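Local coordinates for carbohydrate binding protein, putative, cbp2D (Cellvibrio japonicus, PDB 7B21) that carries a covalently bound heme c in its X183 cytochrome domain and probably transfers electrons, perhaps to lytic polysaccharide monooxygenases, within a larger protein that probably binds polysaccharides, at residues A11-W14 / N15-T18; R59-S63 / M64-Q68. All coordinates share one frame; numbering follows the deposited sequence. Where two conformers were deposited one is given.

Interaction 1: residues A11-W14 / N15-T18; sequences ANLW and NTQT. With HEC (heme c), chain B.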
loop_
_atom_site.group_PDB
_atom_site.type_symbol
_atom_site.label_atom_id
_atom_site.label_comp_id
_atom_site.label_asym_id
_atom_site.label_seq_id
_atom_site.Cartn_x
_atom_site.Cartn_y
_atom_site.Cartn_z
ATOM N N ALA A 11 3.980 -8.311 2.400
ATOM C CA ALA A 11 4.781 -8.495 1.173
ATOM C C ALA A 11 4.014 -9.424 0.218
ATOM O O ALA A 11 4.094 -9.251 -1.008
ATOM C CB ALA A 11 6.139 -9.056 1.499
ATOM N N ASN A 12 3.307 -10.418 0.741
ATOM C CA ASN A 12 2.507 -11.351 -0.070
ATOM C C ASN A 12 1.224 -10.673 -0.545
ATOM O O ASN A 12 0.842 -10.795 -1.730
ATOM C CB ASN A 12 2.141 -12.590 0.737
ATOM C CG ASN A 12 1.230 -13.470 -0.075
ATOM O OD1 ASN A 12 1.625 -13.889 -1.152
ATOM N ND2 ASN A 12 0.016 -13.695 0.416
ATOM N N LEU A 13 0.539 -10.000 0.372
ATOM C CA LEU A 13 -0.729 -9.323 0.013
ATOM C C LEU A 13 -0.492 -8.223 -1.021
ATOM O O LEU A 13 -1.388 -7.950 -1.826
ATOM C CB LEU A 13 -1.365 -8.747 1.278
ATOM C CG LEU A 13 -1.922 -9.785 2.239
ATOM C CD1 LEU A 13 -2.118 -9.180 3.623
ATOM C CD2 LEU A 13 -3.244 -10.347 1.703
ATOM N N TRP A 14 0.671 -7.623 -1.029
ATOM C CA TRP A 14 1.034 -6.635 -2.029
ATOM C C TRP A 14 0.789 -7.196 -3.426
ATOM O O TRP A 14 0.392 -6.459 -4.353
ATOM C CB TRP A 14 2.502 -6.281 -1.821
ATOM C CG TRP A 14 3.026 -5.334 -2.828
ATOM C CD1 TRP A 14 3.774 -5.636 -3.926
ATOM C CD2 TRP A 14 2.741 -3.926 -2.909
ATOM N NE1 TRP A 14 3.972 -4.511 -4.678
ATOM C CE2 TRP A 14 3.360 -3.455 -4.065
ATOM C CE3 TRP A 14 2.056 -3.032 -2.082
ATOM C CZ2 TRP A 14 3.254 -2.127 -4.449
ATOM C CZ3 TRP A 14 1.961 -1.714 -2.457
ATOM C CH2 TRP A 14 2.521 -1.283 -3.655
ATOM N N ASN A 15 1.126 -8.478 -3.607
ATOM C CA ASN A 15 0.906 -9.152 -4.890
ATOM C C ASN A 15 -0.540 -9.632 -5.020
ATOM O O ASN A 15 -1.168 -9.373 -6.052
ATOM C CB ASN A 15 1.878 -10.308 -5.026
ATOM C CG ASN A 15 3.318 -9.866 -5.002
ATOM O OD1 ASN A 15 4.168 -10.424 -4.272
ATOM N ND2 ASN A 15 3.619 -8.893 -5.782
ATOM N N THR A 16 -1.041 -10.366 -4.042
ATOM C CA THR A 16 -2.346 -11.010 -4.215
ATOM C C THR A 16 -3.489 -10.002 -4.275
ATOM O O THR A 16 -4.509 -10.296 -4.862
ATOM C CB THR A 16 -2.589 -12.083 -3.153
ATOM O OG1 THR A 16 -2.688 -11.445 -1.880
ATOM C CG2 THR A 16 -1.521 -13.170 -3.154
ATOM N N GLN A 17 -3.308 -8.837 -3.666
ATOM C CA GLN A 17 -4.328 -7.767 -3.719
ATOM C C GLN A 17 -4.108 -6.817 -4.886
ATOM O O GLN A 17 -4.817 -5.822 -4.971
ATOM C CB GLN A 17 -4.373 -7.043 -2.397
ATOM C CG GLN A 17 -4.615 -7.982 -1.210
ATOM C CD GLN A 17 -5.669 -9.068 -1.318
ATOM O OE1 GLN A 17 -6.827 -8.747 -1.275
ATOM N NE2 GLN A 17 -5.271 -10.336 -1.498
ATOM N N THR A 18 -3.153 -7.140 -5.774
ATOM C CA THR A 18 -2.932 -6.549 -7.085
ATOM C C THR A 18 -2.197 -5.223 -7.025
ATOM O O THR A 18 -1.984 -4.613 -8.096
ATOM C CB THR A 18 -4.194 -6.406 -7.957
ATOM O OG1 THR A 18 -4.972 -5.268 -7.557
ATOM C CG2 THR A 18 -5.016 -7.668 -7.972
HETATM FE FE HEC B . -2.615 2.531 -5.120
HETATM C CHA HEC B . -2.078 5.855 -4.646
HETATM C CHB HEC B . -1.360 1.875 -2.047
HETATM C CHC HEC B . -3.408 -0.745 -5.529
HETATM C CHD HEC B . -3.551 3.156 -8.320
HETATM N NA HEC B . -1.869 3.631 -3.664
HETATM C C1A HEC B . -1.627 4.994 -3.665
HETATM C C2A HEC B . -0.892 5.382 -2.507
HETATM C C3A HEC B . -0.728 4.284 -1.758
HETATM C C4A HEC B . -1.321 3.180 -2.489
HETATM C CMA HEC B . -0.110 4.160 -0.400
HETATM C CAA HEC B . -0.406 6.779 -2.190
HETATM C CBA HEC B . 1.002 7.015 -2.787
HETATM C CGA HEC B . 1.655 8.300 -2.441
HETATM O O1A HEC B . 1.103 9.102 -1.677
HETATM O O2A HEC B . 2.822 8.488 -2.927
HETATM N NB HEC B . -2.446 0.880 -3.988
HETATM C C1B HEC B . -1.895 0.805 -2.737
HETATM C C2B HEC B . -1.976 -0.532 -2.238
HETATM C C3B HEC B . -2.610 -1.284 -3.186
HETATM C C4B HEC B . -2.850 -0.366 -4.318
HETATM C CMB HEC B . -1.474 -1.010 -0.916
HETATM C CAB HEC B . -3.016 -2.712 -3.130
HETATM C CBB HEC B . -3.961 -3.042 -2.007
HETATM N NC HEC B . -3.332 1.425 -6.604
HETATM C C1C HEC B . -3.554 0.084 -6.623
HETATM C C2C HEC B . -3.943 -0.368 -7.922
HETATM C C3C HEC B . -3.899 0.720 -8.746
HETATM C C4C HEC B . -3.565 1.843 -7.923
HETATM C CMC HEC B . -4.208 -1.806 -8.277
HETATM C CAC HEC B . -4.086 0.783 -10.227
HETATM C CBC HEC B . -5.330 0.227 -10.780
HETATM N ND HEC B . -2.855 4.182 -6.226
HETATM C C1D HEC B . -3.288 4.248 -7.513
HETATM C C2D HEC B . -3.466 5.635 -7.917
HETATM C C3D HEC B . -3.118 6.399 -6.876
HETATM C C4D HEC B . -2.675 5.482 -5.819
HETATM C CMD HEC B . -3.946 6.079 -9.266
HETATM C CAD HEC B . -3.278 7.874 -6.718
HETATM C CBD HEC B . -4.639 8.151 -5.958
HETATM C CGD HEC B . -5.013 9.599 -5.888
HETATM O O1D HEC B . -4.656 10.285 -4.896
HETATM O O2D HEC B . -5.684 10.079 -6.851
HETATM O O HOH W 1 3.609 -13.060 -3.053
#
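Asn12 and Asn15 are joined through one water on the outer side of helix 7-16. Asn12 has two conformers, and the bridge belongs to one of them, so it may not be permanent. In that conformer the water donates to Asn12 OD1 and to Asn15 OD1, the latter at 3.0 Å. The backbone of the same two residues also meets. Asn12 O accepts from Thr16 N at 3.0 Å, nearly straight at 167° and in the carbonyl plane. This i+4 donor shares the oxygen with a poorer i+3 donor, Asn15 N, which is bent and sits above that plane. Gln17 N donates to Leu13 O at 2.8 Å, the last i+4 bond here, before Gln17 leaves helical geometry.

The side chains of Leu13 and Gln17 run side by side, pointing the same way, and Leu13 CD2 also lies 3.8 Å from Thr16 OG1. In the same Asn12 conformer, Thr16 CG2 lies 3.8 Å from Asn12 OD1.

Trp14 goes the other way, into the interior. Its CG is anti to the backbone N (chi1 177°), which carries the indole toward the heme. Trp14 CZ3 reaches the heme methyl CMB at 3.8 Å. The side chains of Asn15 and Trp14 cross at about a right angle, their planes 71° apart, with Asn15 ND2 3.8 Å from Trp14 CD1. The indole also meets Trp89 edge-to-face.

The helix end thus has a polar outer side of Asn12, Asn15 and water. Leu13 gives an apolar side on helix 76-86. Trp14, anchored at NE1 by Gly24 O, packs on the CMB methyl.

Interaction 2: residues R59-S63 / M64-Q68; sequences RDFIS and MWMPQ. With NA (sodium ion), chain C; HEC (heme c), chain B.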
loop_
_atom_site.group_PDB
_atom_site.type_symbol
_atom_site.label_atom_id
_atom_site.label_comp_id
_atom_site.label_asym_id
_atom_site.label_seq_id
_atom_site.Cartn_x
_atom_site.Cartn_y
_atom_site.Cartn_z
ATOM N N ARG A 59 -2.560 2.746 6.709
ATOM C CA ARG A 59 -3.457 1.568 6.659
ATOM C C ARG A 59 -4.882 2.015 6.319
ATOM O O ARG A 59 -5.590 1.305 5.613
ATOM C CB ARG A 59 -3.468 0.750 7.944
ATOM C CG ARG A 59 -3.855 1.484 9.215
ATOM C CD ARG A 59 -3.977 0.554 10.397
ATOM N NE ARG A 59 -2.724 -0.084 10.752
ATOM C CZ ARG A 59 -2.600 -0.921 11.773
ATOM N NH1 ARG A 59 -3.643 -1.249 12.504
ATOM N NH2 ARG A 59 -1.419 -1.444 12.067
ATOM N N ASP A 60 -5.321 3.175 6.822
ATOM C CA ASP A 60 -6.688 3.636 6.584
ATOM C C ASP A 60 -6.819 4.151 5.154
ATOM O O ASP A 60 -7.865 3.929 4.536
ATOM C CB ASP A 60 -7.080 4.694 7.598
ATOM C CG ASP A 60 -7.133 4.128 8.999
ATOM O OD1 ASP A 60 -7.440 2.947 9.182
ATOM O OD2 ASP A 60 -6.812 4.897 9.944
ATOM N N PHE A 61 -5.784 4.777 4.616
ATOM C CA PHE A 61 -5.771 5.130 3.183
ATOM C C PHE A 61 -5.987 3.875 2.352
ATOM O O PHE A 61 -6.765 3.854 1.420
ATOM C CB PHE A 61 -4.437 5.806 2.863
ATOM C CG PHE A 61 -4.267 6.102 1.379
ATOM C CD1 PHE A 61 -3.892 5.108 0.483
ATOM C CD2 PHE A 61 -4.447 7.382 0.893
ATOM C CE1 PHE A 61 -3.744 5.396 -0.863
ATOM C CE2 PHE A 61 -4.236 7.677 -0.440
ATOM C CZ PHE A 61 -3.897 6.666 -1.319
ATOM N N ILE A 62 -5.251 2.829 2.687
ATOM C CA ILE A 62 -5.359 1.556 1.928
ATOM C C ILE A 62 -6.769 1.013 2.059
ATOM O O ILE A 62 -7.412 0.632 1.062
ATOM C CB ILE A 62 -4.291 0.550 2.362
ATOM C CG1 ILE A 62 -2.887 1.064 2.019
ATOM C CG2 ILE A 62 -4.563 -0.822 1.768
ATOM C CD1 ILE A 62 -1.774 0.291 2.669
ATOM N N SER A 63 -7.282 0.937 3.277
ATOM C CA SER A 63 -8.650 0.405 3.468
ATOM C C SER A 63 -9.636 1.187 2.595
ATOM O O SER A 63 -10.437 0.568 1.900
ATOM C CB SER A 63 -9.070 0.447 4.910
ATOM O OG SER A 63 -8.349 -0.508 5.653
ATOM N N MET A 64 -9.594 2.511 2.665
ATOM C CA MET A 64 -10.579 3.350 1.963
ATOM C C MET A 64 -10.405 3.322 0.444
ATOM O O MET A 64 -11.412 3.334 -0.278
ATOM C CB MET A 64 -10.404 4.784 2.434
ATOM C CG MET A 64 -10.844 5.041 3.845
ATOM S SD MET A 64 -10.546 6.758 4.368
ATOM C CE MET A 64 -11.784 7.593 3.364
ATOM N N TRP A 65 -9.173 3.335 -0.040
ATOM C CA TRP A 65 -8.923 3.787 -1.410
ATOM C C TRP A 65 -8.252 2.736 -2.293
ATOM O O TRP A 65 -8.181 2.987 -3.507
ATOM C CB TRP A 65 -8.097 5.074 -1.439
ATOM C CG TRP A 65 -8.746 6.230 -0.767
ATOM C CD1 TRP A 65 -8.378 6.790 0.420
ATOM C CD2 TRP A 65 -9.892 6.974 -1.219
ATOM N NE1 TRP A 65 -9.208 7.845 0.728
ATOM C CE2 TRP A 65 -10.136 7.977 -0.256
ATOM C CE3 TRP A 65 -10.649 6.930 -2.393
ATOM C CZ2 TRP A 65 -11.161 8.899 -0.404
ATOM C CZ3 TRP A 65 -11.628 7.881 -2.543
ATOM C CH2 TRP A 65 -11.898 8.835 -1.555
ATOM N N MET A 66 -7.739 1.635 -1.762
ATOM C CA MET A 66 -6.913 0.738 -2.584
ATOM C C MET A 66 -7.345 -0.696 -2.367
ATOM O O MET A 66 -7.833 -1.077 -1.305
ATOM C CB MET A 66 -5.437 0.923 -2.250
ATOM C CG MET A 66 -4.909 2.315 -2.583
ATOM S SD MET A 66 -4.817 2.657 -4.360
ATOM C CE MET A 66 -5.349 4.354 -4.375
ATOM N N PRO A 67 -7.161 -1.583 -3.356
ATOM C CA PRO A 67 -6.719 -1.252 -4.710
ATOM C C PRO A 67 -7.768 -0.400 -5.415
ATOM O O PRO A 67 -8.953 -0.629 -5.266
ATOM C CB PRO A 67 -6.572 -2.625 -5.387
ATOM C CG PRO A 67 -7.587 -3.504 -4.666
ATOM C CD PRO A 67 -7.555 -2.983 -3.245
ATOM N N GLN A 68 -7.316 0.564 -6.180
ATOM C CA GLN A 68 -8.244 1.476 -6.841
ATOM C C GLN A 68 -9.025 0.671 -7.881
ATOM O O GLN A 68 -8.457 -0.020 -8.711
ATOM C CB GLN A 68 -7.438 2.663 -7.366
ATOM C CG GLN A 68 -8.340 3.759 -7.892
ATOM C CD GLN A 68 -7.760 5.149 -7.791
ATOM O OE1 GLN A 68 -7.448 5.687 -6.712
ATOM N NE2 GLN A 68 -7.688 5.809 -8.947
HETATM NA NA NA C . -9.129 -0.983 0.547
HETATM FE FE HEC B . -2.615 2.531 -5.120
HETATM C CHA HEC B . -2.078 5.855 -4.646
HETATM C CHB HEC B . -1.360 1.875 -2.047
HETATM C CHC HEC B . -3.408 -0.745 -5.529
HETATM C CHD HEC B . -3.551 3.156 -8.320
HETATM N NA HEC B . -1.869 3.631 -3.664
HETATM C C1A HEC B . -1.627 4.994 -3.665
HETATM C C2A HEC B . -0.892 5.382 -2.507
HETATM C C3A HEC B . -0.728 4.284 -1.758
HETATM C C4A HEC B . -1.321 3.180 -2.489
HETATM C CMA HEC B . -0.110 4.160 -0.400
HETATM C CAA HEC B . -0.406 6.779 -2.190
HETATM C CBA HEC B . 1.002 7.015 -2.787
HETATM C CGA HEC B . 1.655 8.300 -2.441
HETATM O O1A HEC B . 1.103 9.102 -1.677
HETATM O O2A HEC B . 2.822 8.488 -2.927
HETATM N NB HEC B . -2.446 0.880 -3.988
HETATM C C1B HEC B . -1.895 0.805 -2.737
HETATM C C2B HEC B . -1.976 -0.532 -2.238
HETATM C C3B HEC B . -2.610 -1.284 -3.186
HETATM C C4B HEC B . -2.850 -0.366 -4.318
HETATM C CMB HEC B . -1.474 -1.010 -0.916
HETATM C CAB HEC B . -3.016 -2.712 -3.130
HETATM C CBB HEC B . -3.961 -3.042 -2.007
HETATM N NC HEC B . -3.332 1.425 -6.604
HETATM C C1C HEC B . -3.554 0.084 -6.623
HETATM C C2C HEC B . -3.943 -0.368 -7.922
HETATM C C3C HEC B . -3.899 0.720 -8.746
HETATM C C4C HEC B . -3.565 1.843 -7.923
HETATM C CMC HEC B . -4.208 -1.806 -8.277
HETATM C CAC HEC B . -4.086 0.783 -10.227
HETATM C CBC HEC B . -5.330 0.227 -10.780
HETATM N ND HEC B . -2.855 4.182 -6.226
HETATM C C1D HEC B . -3.288 4.248 -7.513
HETATM C C2D HEC B . -3.466 5.635 -7.917
HETATM C C3D HEC B . -3.118 6.399 -6.876
HETATM C C4D HEC B . -2.675 5.482 -5.819
HETATM C CMD HEC B . -3.946 6.079 -9.266
HETATM C CAD HEC B . -3.278 7.874 -6.718
HETATM C CBD HEC B . -4.639 8.151 -5.958
HETATM C CGD HEC B . -5.013 9.599 -5.888
HETATM O O1D HEC B . -4.656 10.285 -4.896
HETATM O O2D HEC B . -5.684 10.079 -6.851
#
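Phe61 and Met66 meet above the heme, Phe61 CE1 lying 3.7 Å from Met66 CG. Met66 can be followed outward. Its CB lies over pyrrole nitrogen NB of the heme and is in loose contact with Ile62 CG2. CG packs on the same pyrrole and on Phe61. The bend at chi2 (-69°) then brings SD over the ring centre, where Met66 SD binds the heme iron at 2.3 Å. Chi3 (141°) sets CE above pyrrole nitrogen ND. His23 NE2 is the second axial ligand.

Phe61 CE1 also touches heme C2A at 3.3 Å. Trp65 CD1 sits over one face of the Phe61 ring, 4.0 Å from Phe61 CD2, with the two ring planes 52° apart. Trp65 NE1 is held by Asp52.

The backbone closes the helix while binding a sodium ion. Met66 N donates to Ile62 O at 3.0 Å. Ile62 O, Ser63 O and Met66 O all bind the sodium ion, with Met66 O at 2.3 Å. Glu71 O and Cys74 O complete its five protein ligands. The ion brings together Ile62 O and Met66 O, two acceptors that would otherwise be expected to repel. Pro67 follows by a cis peptide bond and lies over the heme face, Pro67 CA 3.4 Å from meso carbon CHC.

This is the methionine side of a His/Met-ligated c-type cytochrome, with a sodium site beside the ligand loop.

From the N terminus, helix 7-16 comes first, and interaction 1 closes its last turn. Helix 19-23 follows with Cys19 and Cys22, which hold the heme covalently, and His23, which binds its iron. A long loop region then leads to helix 58-65, where interaction 2 closes the last turn. The two are in series, neither nested nor crossed, with centres about 13 Å apart. Both touch the heme. They also meet directly: Gln17 O lies 3.6 Å from Pro67 CG. Residues of both pack on helix 76-86, Leu13 and Ile62 sharing Ile82. The heme and that last helix therefore tie the two helix ends together.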